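Local atomic coordinates of tRNA nucleotidyl transferase-related protein (Thermotoga maritima, PDB entry 3H38), a protein that probably adds the CCA end to tRNA as a magnesium-dependent class II nucleotidyltransferase, this chain being the nucleotidyltransferase part of a longer protein. Residues A[163-167]-A[168-172]. Numbering follows the deposited sequence.
Sequences IRVLH and TLSFV
The imidazole of H167 overlaps S170, whose CB lies over one ring face in a CH-pi contact, 4.1 Å from the centroid and offset toward the rim. Both residues belong to a type I beta turn, H167 to S170, that leads from strand 162-163 into the short helix beginning at S170, with L169 as its N-cap residue. The turn is closed by a bent hydrogen bond from S170 N to H167 O (3.3 Å, 143° at the hydrogen), the donor standing well above the carbonyl plane. With CG between the backbone N and the carbonyl carbon (chi1 63°), the H167 ring turns back over the start of the helix, and NE2 makes a weak hydrogen bond with D173, while CB of L169 meets the ring edge in plane. The branched V165 packs against both S170 and F171, whose side chain crosses it at about a right angle: CG1 meets F171 CZ at 3.7 Å. The short side chain of S170 lets its CB come within 3.6 Å of V165 CB while OG bonds R177, a residue seen to bind ATP and CTP, so the turn may help position that arginine. One water bridges the turn, accepting from L166 N at 3.0 Å and lying 2.7 Å from S170 OG.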
loop_
_atom_site.group_PDB
_atom_site.type_symbol
_atom_site.label_atom_id
_atom_site.label_comp_id
_atom_site.label_asym_id
_atom_site.label_seq_id
_atom_site.Cartn_x
_atom_site.Cartn_y
_atom_site.Cartn_z
ATOM N N ILE A 163 17.055 -1.135 12.041
ATOM C CA ILE A 163 17.023 -1.319 10.597
ATOM C C ILE A 163 18.399 -0.959 10.062
ATOM O O ILE A 163 18.833 0.178 10.200
ATOM C CB ILE A 163 15.972 -0.431 9.911
ATOM C CG1 ILE A 163 14.579 -0.714 10.474
ATOM C CG2 ILE A 163 16.000 -0.655 8.379
ATOM C CD1 ILE A 163 14.145 -2.158 10.269
ATOM N N ARG A 164 19.079 -1.939 9.473
ATOM C CA ARG A 164 20.450 -1.770 9.007
ATOM C C ARG A 164 20.607 -2.433 7.636
ATOM O O ARG A 164 20.176 -3.561 7.443
ATOM C CB ARG A 164 21.438 -2.393 10.011
ATOM C CG ARG A 164 22.885 -1.998 9.797
ATOM C CD ARG A 164 23.852 -2.880 10.594
ATOM N NE ARG A 164 23.417 -3.030 11.983
ATOM C CZ ARG A 164 23.950 -2.417 13.042
ATOM N NH1 ARG A 164 23.465 -2.654 14.255
ATOM N NH2 ARG A 164 24.972 -1.588 12.909
ATOM N N VAL A 165 21.216 -1.726 6.689
ATOM C CA VAL A 165 21.519 -2.303 5.381
ATOM C C VAL A 165 22.774 -3.198 5.443
ATOM O O VAL A 165 23.619 -3.061 6.353
ATOM C CB VAL A 165 21.701 -1.203 4.289
ATOM C CG1 VAL A 165 20.383 -0.485 4.003
ATOM C CG2 VAL A 165 22.819 -0.224 4.669
ATOM N N LEU A 166 22.906 -4.096 4.469
ATOM C CA LEU A 166 24.019 -5.059 4.478
ATOM C C LEU A 166 25.362 -4.568 3.930
ATOM O O LEU A 166 26.378 -5.220 4.149
ATOM C CB LEU A 166 23.633 -6.352 3.747
ATOM C CG LEU A 166 22.252 -6.985 3.952
ATOM C CD1 LEU A 166 22.300 -8.435 3.519
ATOM C CD2 LEU A 166 21.800 -6.890 5.381
ATOM N N HIS A 167 25.369 -3.459 3.189
ATOM C CA HIS A 167 26.611 -2.868 2.651
ATOM C C HIS A 167 26.389 -1.411 2.282
ATOM O O HIS A 167 25.232 -0.944 2.208
ATOM C CB HIS A 167 27.084 -3.603 1.400
ATOM C CG HIS A 167 26.123 -3.506 0.262
ATOM N ND1 HIS A 167 25.080 -4.386 0.089
ATOM C CD2 HIS A 167 26.032 -2.603 -0.756
ATOM C CE1 HIS A 167 24.390 -4.048 -0.992
ATOM N NE2 HIS A 167 24.944 -2.964 -1.510
ATOM N N THR A 168 27.496 -0.722 1.993
ATOM C CA THR A 168 27.507 0.730 1.718
ATOM C C THR A 168 26.769 1.270 0.486
ATOM O O THR A 168 26.421 2.439 0.448
ATOM C CB THR A 168 28.947 1.282 1.694
ATOM O OG1 THR A 168 29.485 1.187 3.012
ATOM C CG2 THR A 168 28.972 2.763 1.293
ATOM N N LEU A 169 26.533 0.445 -0.514
ATOM C CA LEU A 169 25.940 0.920 -1.754
ATOM C C LEU A 169 24.490 0.493 -1.799
ATOM O O LEU A 169 23.848 0.493 -2.858
ATOM C CB LEU A 169 26.699 0.318 -2.950
ATOM C CG LEU A 169 27.877 1.137 -3.478
ATOM C CD1 LEU A 169 28.361 2.185 -2.469
ATOM C CD2 LEU A 169 29.015 0.229 -3.909
ATOM N N SER A 170 23.962 0.105 -0.649
ATOM C CA SER A 170 22.632 -0.499 -0.655
ATOM C C SER A 170 21.533 0.449 -1.161
ATOM O O SER A 170 20.628 0.039 -1.898
ATOM C CB SER A 170 22.272 -1.082 0.707
ATOM O OG SER A 170 20.966 -1.626 0.632
ATOM N N PHE A 171 21.614 1.721 -0.787
ATOM C CA PHE A 171 20.596 2.663 -1.234
ATOM C C PHE A 171 20.795 3.080 -2.671
ATOM O O PHE A 171 19.826 3.260 -3.402
ATOM C CB PHE A 171 20.536 3.883 -0.327
ATOM C CG PHE A 171 20.008 3.567 1.040
ATOM C CD1 PHE A 171 18.730 3.035 1.184
ATOM C CD2 PHE A 171 20.797 3.759 2.174
ATOM C CE1 PHE A 171 18.225 2.693 2.431
ATOM C CE2 PHE A 171 20.293 3.437 3.446
ATOM C CZ PHE A 171 19.005 2.906 3.569
ATOM N N VAL A 172 22.061 3.206 -3.055
ATOM C CA VAL A 172 22.472 3.670 -4.372
ATOM C C VAL A 172 22.097 2.623 -5.430
ATOM O O VAL A 172 21.563 2.961 -6.477
ATOM C CB VAL A 172 23.988 3.872 -4.382
ATOM C CG1 VAL A 172 24.474 4.075 -5.778
ATOM C CG2 VAL A 172 24.379 5.040 -3.484
HETATM O O HOH W 1 21.271 -3.906 1.996
#